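Local coordinates for protein 6-phosphogluconate dehydrogenase, NAD-binding (Mycolicibacterium smegmatis MC2 155, PDB 6SMT) that binds NADPH and acts as an S-enantioselective imine reductase, at residues T12-G17 against I64-L69; R27-A32 against L156-Q161; D89-R94 against G115-R120. All blocks are in the same frame, centred on the assembly; numbering follows the deposited sequence.

Contact 1. Residues T12-G17 against I64-L69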
# COMPACT_ATOMS: atom_id res chain seq x y z
N THR B 12 35.30 -16.00 2.28
CA THR B 12 35.42 -15.54 0.88
C THR B 12 34.05 -15.54 0.28
O THR B 12 33.31 -16.52 0.44
CB THR B 12 36.37 -16.39 0.07
OG1 THR B 12 36.04 -17.79 0.14
CG2 THR B 12 37.77 -16.15 0.58
N VAL B 13 33.69 -14.39 -0.29
CA VAL B 13 32.38 -14.18 -0.98
C VAL B 13 32.63 -13.55 -2.34
O VAL B 13 33.41 -12.61 -2.47
CB VAL B 13 31.41 -13.35 -0.13
CG1 VAL B 13 30.03 -13.40 -0.76
CG2 VAL B 13 31.38 -13.82 1.32
N THR B 14 31.92 -14.02 -3.34
CA THR B 14 31.87 -13.40 -4.65
C THR B 14 30.49 -12.80 -4.87
O THR B 14 29.49 -13.44 -4.52
CB THR B 14 32.16 -14.37 -5.79
OG1 THR B 14 33.55 -14.72 -5.65
CG2 THR B 14 31.96 -13.79 -7.16
N VAL B 15 30.42 -11.58 -5.37
CA VAL B 15 29.16 -10.98 -5.86
C VAL B 15 29.25 -10.87 -7.36
O VAL B 15 30.13 -10.23 -7.88
CB VAL B 15 28.87 -9.63 -5.20
CG1 VAL B 15 27.53 -9.11 -5.67
CG2 VAL B 15 28.87 -9.73 -3.69
N LEU B 16 28.29 -11.44 -8.07
CA LEU B 16 28.10 -11.35 -9.53
C LEU B 16 26.86 -10.48 -9.75
O LEU B 16 25.74 -10.89 -9.37
CB LEU B 16 27.96 -12.72 -10.18
CG LEU B 16 29.15 -13.65 -9.93
CD1 LEU B 16 28.87 -14.68 -8.89
CD2 LEU B 16 29.64 -14.36 -11.20
N GLY B 17 27.06 -9.34 -10.36
CA GLY B 17 26.05 -8.36 -10.62
C GLY B 17 26.24 -7.14 -9.75
O GLY B 17 26.22 -7.23 -8.51
N ILE B 64 33.63 -16.98 -9.48
CA ILE B 64 33.07 -18.05 -8.63
C ILE B 64 34.21 -18.90 -8.04
O ILE B 64 34.23 -19.21 -6.86
CB ILE B 64 32.01 -18.83 -9.41
CG1 ILE B 64 30.80 -17.92 -9.59
CG2 ILE B 64 31.68 -20.11 -8.68
CD1 ILE B 64 29.78 -18.49 -10.47
N ALA B 65 35.24 -19.17 -8.86
CA ALA B 65 36.35 -20.00 -8.33
C ALA B 65 37.13 -19.32 -7.23
O ALA B 65 37.84 -20.04 -6.48
CB ALA B 65 37.28 -20.36 -9.49
N ALA B 66 37.02 -18.00 -7.05
CA ALA B 66 37.77 -17.25 -6.04
C ALA B 66 37.24 -17.49 -4.62
O ALA B 66 37.94 -17.18 -3.65
CB ALA B 66 37.76 -15.82 -6.37
N SER B 67 35.99 -17.94 -4.47
CA SER B 67 35.30 -17.92 -3.19
C SER B 67 34.53 -19.20 -2.84
O SER B 67 34.11 -19.93 -3.72
CB SER B 67 34.32 -16.74 -3.13
OG SER B 67 34.94 -15.49 -3.50
N ASP B 68 34.23 -19.34 -1.58
CA ASP B 68 33.41 -20.49 -1.12
C ASP B 68 31.93 -20.24 -1.39
O ASP B 68 31.21 -21.22 -1.58
CB ASP B 68 33.61 -20.72 0.37
CG ASP B 68 35.03 -21.16 0.72
OD1 ASP B 68 35.67 -21.76 -0.14
OD2 ASP B 68 35.37 -20.96 1.87
N LEU B 69 31.53 -18.99 -1.56
CA LEU B 69 30.11 -18.56 -1.64
C LEU B 69 30.00 -17.53 -2.71
O LEU B 69 30.76 -16.56 -2.67
CB LEU B 69 29.71 -17.99 -0.28
CG LEU B 69 28.30 -17.44 -0.18
CD1 LEU B 69 27.29 -18.57 -0.34
CD2 LEU B 69 28.05 -16.78 1.16
O HOH W 1 34.67 -18.75 3.27
O HOH W 2 36.70 -13.66 -2.59

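Contact 2. Residues R27-A32 against L156-Q161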
# COMPACT_ATOMS: atom_id res chain seq x y z
N ARG B 27 29.35 -3.66 -0.73
CA ARG B 27 29.81 -2.72 0.33
C ARG B 27 29.56 -3.30 1.69
O ARG B 27 30.40 -3.18 2.59
CB ARG B 27 29.12 -1.36 0.25
CG ARG B 27 29.55 -0.54 -0.95
CD ARG B 27 28.98 0.89 -0.82
NE ARG B 27 27.52 1.02 -0.65
CZ ARG B 27 26.64 1.06 -1.67
NH1 ARG B 27 27.06 0.92 -2.90
NH2 ARG B 27 25.37 1.10 -1.40
N ALA B 28 28.42 -3.92 1.93
CA ALA B 28 28.14 -4.45 3.27
C ALA B 28 29.13 -5.58 3.58
O ALA B 28 29.55 -5.70 4.79
CB ALA B 28 26.71 -4.94 3.36
N LEU B 29 29.43 -6.47 2.64
CA LEU B 29 30.33 -7.60 2.88
C LEU B 29 31.74 -7.03 3.10
O LEU B 29 32.43 -7.55 4.02
CB LEU B 29 30.30 -8.55 1.69
CG LEU B 29 28.95 -9.25 1.49
CD1 LEU B 29 28.89 -9.80 0.09
CD2 LEU B 29 28.71 -10.29 2.59
N LEU B 30 32.12 -6.00 2.36
CA LEU B 30 33.47 -5.41 2.60
C LEU B 30 33.50 -4.74 3.96
O LEU B 30 34.56 -4.86 4.68
CB LEU B 30 33.79 -4.40 1.51
CG LEU B 30 34.16 -4.96 0.16
CD1 LEU B 30 34.10 -3.82 -0.87
CD2 LEU B 30 35.55 -5.56 0.17
N ASP B 31 32.45 -4.05 4.32
CA ASP B 31 32.45 -3.34 5.61
C ASP B 31 32.53 -4.35 6.74
O ASP B 31 33.14 -3.93 7.79
CB ASP B 31 31.18 -2.54 5.74
CG ASP B 31 31.05 -1.34 4.91
OD1 ASP B 31 32.04 -0.88 4.28
OD2 ASP B 31 29.89 -0.76 4.89
N ALA B 32 32.10 -5.60 6.59
CA ALA B 32 32.10 -6.70 7.60
C ALA B 32 33.50 -7.33 7.70
O ALA B 32 33.66 -8.30 8.49
CB ALA B 32 31.06 -7.75 7.31
N LEU B 156 26.10 -14.43 5.88
CA LEU B 156 24.88 -13.76 5.35
C LEU B 156 24.36 -12.78 6.41
O LEU B 156 23.67 -11.83 6.05
CB LEU B 156 23.86 -14.85 5.00
CG LEU B 156 24.18 -15.72 3.77
CD1 LEU B 156 23.28 -16.90 3.67
CD2 LEU B 156 24.21 -14.95 2.48
N ASP B 157 24.49 -13.09 7.70
CA ASP B 157 23.90 -12.23 8.76
C ASP B 157 24.44 -10.81 8.71
O ASP B 157 23.74 -9.94 9.21
CB ASP B 157 24.28 -12.75 10.14
CG ASP B 157 23.38 -13.81 10.72
OD1 ASP B 157 22.17 -13.83 10.35
OD2 ASP B 157 23.89 -14.65 11.51
N THR B 158 25.58 -10.57 8.03
CA THR B 158 26.10 -9.21 7.89
C THR B 158 25.21 -8.41 6.93
O THR B 158 25.29 -7.19 6.95
CB THR B 158 27.56 -9.20 7.40
OG1 THR B 158 27.68 -9.66 6.07
CG2 THR B 158 28.46 -10.11 8.19
N LEU B 159 24.33 -9.05 6.16
CA LEU B 159 23.54 -8.27 5.16
C LEU B 159 22.24 -7.76 5.75
O LEU B 159 21.67 -6.76 5.24
CB LEU B 159 23.23 -9.20 4.00
CG LEU B 159 24.41 -9.77 3.23
CD1 LEU B 159 23.91 -10.78 2.24
CD2 LEU B 159 25.21 -8.57 2.66
N GLY B 160 21.73 -8.42 6.79
CA GLY B 160 20.37 -8.10 7.25
C GLY B 160 19.78 -9.20 8.10
O GLY B 160 20.47 -10.16 8.45
N GLN B 161 18.54 -9.06 8.49
CA GLN B 161 17.78 -10.11 9.14
C GLN B 161 17.41 -11.18 8.13
O GLN B 161 17.05 -10.82 6.98
CB GLN B 161 16.49 -9.58 9.79
CG GLN B 161 16.83 -8.50 10.81
CD GLN B 161 15.77 -8.27 11.84
OE1 GLN B 161 15.35 -9.22 12.52
NE2 GLN B 161 15.43 -7.01 12.03

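Contact 3. Residues D89-R94 against G115-R120. With FMT (formic acid), chain M.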
# COMPACT_ATOMS: atom_id res chain seq x y z
N ASP B 89 32.18 -25.22 -14.90
CA ASP B 89 32.32 -26.12 -13.72
C ASP B 89 32.83 -25.37 -12.49
O ASP B 89 33.03 -26.01 -11.45
CB ASP B 89 33.28 -27.28 -14.06
CG ASP B 89 32.70 -28.15 -15.15
OD1 ASP B 89 31.51 -28.52 -15.02
OD2 ASP B 89 33.48 -28.47 -16.13
N ALA B 90 32.99 -24.04 -12.56
CA ALA B 90 33.52 -23.23 -11.42
C ALA B 90 32.69 -23.43 -10.17
O ALA B 90 33.26 -23.41 -9.07
CB ALA B 90 33.66 -21.77 -11.74
N PRO B 91 31.33 -23.57 -10.24
CA PRO B 91 30.63 -23.81 -9.00
C PRO B 91 30.84 -25.12 -8.25
O PRO B 91 30.37 -25.31 -7.16
CB PRO B 91 29.15 -23.70 -9.39
CG PRO B 91 29.14 -22.95 -10.68
CD PRO B 91 30.41 -23.41 -11.38
N ALA B 92 31.63 -26.06 -8.87
CA ALA B 92 31.77 -27.39 -8.26
C ALA B 92 32.30 -27.25 -6.83
O ALA B 92 33.35 -26.57 -6.66
CB ALA B 92 32.71 -28.26 -9.12
N GLY B 93 31.68 -27.89 -5.87
CA GLY B 93 32.17 -27.86 -4.48
C GLY B 93 31.97 -26.51 -3.79
O GLY B 93 32.46 -26.35 -2.68
N ARG B 94 31.24 -25.60 -4.43
CA ARG B 94 31.00 -24.28 -3.82
C ARG B 94 29.49 -24.10 -3.67
O ARG B 94 28.72 -24.90 -4.10
CB ARG B 94 31.57 -23.22 -4.75
CG ARG B 94 33.09 -23.31 -4.91
CD ARG B 94 33.69 -22.33 -5.88
NE ARG B 94 35.05 -22.77 -6.23
CZ ARG B 94 36.10 -22.56 -5.51
NH1 ARG B 94 36.04 -21.72 -4.49
NH2 ARG B 94 37.28 -23.09 -5.87
N GLY B 115 23.31 -27.80 -9.28
CA GLY B 115 23.59 -29.18 -8.85
C GLY B 115 24.21 -29.98 -10.00
O GLY B 115 25.13 -30.79 -9.75
N ASN B 116 23.89 -29.69 -11.24
CA ASN B 116 24.41 -30.44 -12.42
C ASN B 116 25.91 -30.29 -12.51
O ASN B 116 26.56 -31.18 -13.16
CB ASN B 116 23.79 -29.89 -13.71
CG ASN B 116 22.37 -30.28 -13.95
OD1 ASN B 116 21.83 -31.15 -13.25
ND2 ASN B 116 21.77 -29.57 -14.92
N VAL B 117 26.51 -29.21 -12.01
CA VAL B 117 27.97 -28.97 -12.09
C VAL B 117 28.61 -29.12 -10.73
O VAL B 117 29.78 -28.73 -10.64
CB VAL B 117 28.32 -27.65 -12.76
CG1 VAL B 117 27.80 -27.54 -14.19
CG2 VAL B 117 27.78 -26.50 -11.88
N GLY B 118 27.92 -29.75 -9.80
CA GLY B 118 28.46 -30.16 -8.50
C GLY B 118 28.55 -29.03 -7.52
O GLY B 118 29.16 -29.18 -6.48
N GLY B 119 27.74 -27.99 -7.75
CA GLY B 119 27.56 -26.93 -6.72
C GLY B 119 26.36 -27.22 -5.84
O GLY B 119 25.56 -28.16 -6.10
N ARG B 120 26.20 -26.37 -4.83
CA ARG B 120 25.09 -26.34 -3.83
C ARG B 120 24.35 -25.03 -4.12
O ARG B 120 25.02 -24.09 -4.64
CB ARG B 120 25.78 -26.47 -2.46
CG ARG B 120 26.28 -27.90 -2.19
CD ARG B 120 26.76 -28.14 -0.77
NE ARG B 120 27.84 -27.25 -0.46
CZ ARG B 120 28.27 -26.99 0.76
NH1 ARG B 120 27.66 -27.52 1.79
NH2 ARG B 120 29.30 -26.18 0.94
C FMT M . 24.00 -27.38 -16.47
O1 FMT M . 23.00 -28.00 -16.79
O2 FMT M . 24.48 -27.23 -15.26
O HOH W 3 31.55 -29.81 -12.45
O HOH W 4 29.29 -27.40 -2.63

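Contact 1. Residues T12-G17 against I64-L69
The amide of T14 donates to the carbonyl of L69, T14 N to L69 O at 2.9 Å, a nearly straight bond (165° at the hydrogen) that lies in the carbonyl plane. The same oxygen also draws in the V13 CA-H, with V13 CA 3.3 Å from L69 O. Two residues back, the T12 hydroxyl takes the amide of D68, at 2.9 Å from D68 N to T12 OG1. It can do so because OG1 occupies the crowded position between backbone N and carbonyl carbon (chi1 52°). A water ties the ends further, accepting from T12 N and donating to D68 OD2. Between these bonds S67 points its hydroxyl at the strand, with S67 OG 2.7 Å from T14 OG1. T14 OG1 is also hydrogen-bonded to A63 O, and S67 OG has a water partner, so both buried hydroxyls have second partners. Here the Rossmann crossover from strand 55-56 through helix 60-65 enters strand 69-72, which lies next to strand 12-16 and runs parallel to it. G17, just past strand 12-16, touches NADPH and is the first glycine of what looks like the GxGxxG turn. T12, T14 and L16 direct their CB atoms toward 64-69. The L16 tip crosses the I64 side chain at about a right angle, and L16 CD1 reaches I64 CG1 at 3.8 Å. On the other face of the sheet V13 and L69 lie side by side, loosely, with V13 CG1 4.4 Å from L69 CD2; V155 of helix 146-156 touches both.

Contact 2. Residues R27-A32 against L156-Q161
No flat group takes part between 27-32 and 156-161: the carboxylate of D157 turns elsewhere, to a salt bridge with R153, and the amide of Q161 to a hydrogen bond with R136 O. Methyl and methine groups carry the contact. L159 CD2 is the branch that both A28 and L29 touch. L29 CD2 comes within 3.9 Å of L159 CD2, the two leucines crossing obliquely, and it also lies 3.7 Å from T158 OG1. That hydroxyl sits between the backbone N and the carbonyl carbon of its own residue (chi1 68°) and is satisfied by V155 O, so toward L29 it offers only van der Waals contact. Helix 20-31 is the first helix of the Rossmann fold, directly after strand 12-16, while 156-161 runs from the end of helix 146-156 to the start of strand 161-164, outermost in the sheet of this chain. The turn is tightened by L159 N to L156 O at 2.9 Å. A28 points its methyl group at this turn, and A28 CB meets L159 CD2 at 4.0 Å. Four residues on, just past the helix and nearer the solvent, A32 CB sets its methyl against the T158 methyl, 3.6 Å from T158 CG2.

Contact 3. Residues D89-R94 against G115-R120
V117 follows directly on helix 104-116, whose end is a Schellman motif with G118, at positive phi, as the C-prime residue; G118 N bonds back to G115 O at 3.0 Å. From V117 CB, which points at the 89-94 loop, the side chain forks. CG1, anti to the carbonyl carbon (chi1 -60°), passes the D89 carboxylate and meets a formic acid molecule, probably from the crystallisation liquor, which N116 ND2 holds through a hydrogen bond. CG2, in the crowded position between backbone N and carbonyl carbon, turns the other way and rests on the proline ring, V117 CG2 to P91 CG at 4.0 Å. The V117 carbonyl is used as well: one water donates to both V117 O and D89 OD1. The loop opposite consists of two overlapping beta turns, type I from D89 to A92 and type II from P91 to R94, leading into strand 95-98. The G93 amide donates almost straight (172°) to the Schellman glycine, G93 N to G118 O at 2.9 Å, although the donor stands well above the carbonyl plane. Backbone then lies close on backbone, with G119 CA 3.3 Å from P91 O. Beyond it the two segments pair on their way into neighbouring strands of the sheet, R120 N donating to R94 O at 3.0 Å. The R120 guanidinium forms a salt bridge with E151 of helix 146-156, and R94 NH1 bonds S67 O. R94 O also accepts a hydrogen bond from a water that in turn accepts from R120 NE, 2.6 Å from that atom.

Overall arrangement
All three contacts belong to the NADPH-binding Rossmann domain, but they differ in depth. Contacts 1 and 2 are buried, whereas contact 3 lies at the surface, away from the annotated sites. Contact 1 combines backbone and hydroxyl bonds with a little packing at the sheet, contact 2 is aliphatic, and contact 3 joins backbone bonds and bridging waters to the packing of one valine on a proline. Contacts 1 and 2 use consecutive elements, strand 12-16 and helix 20-31, and L29 joins them: its CD1 packs on V13 and V15 while CD2 serves contact 2. Contacts 1 and 3 meet through R94, which reaches 64-69. Contacts 2 and 3 do not touch, their nearest atoms being about 11 Å apart.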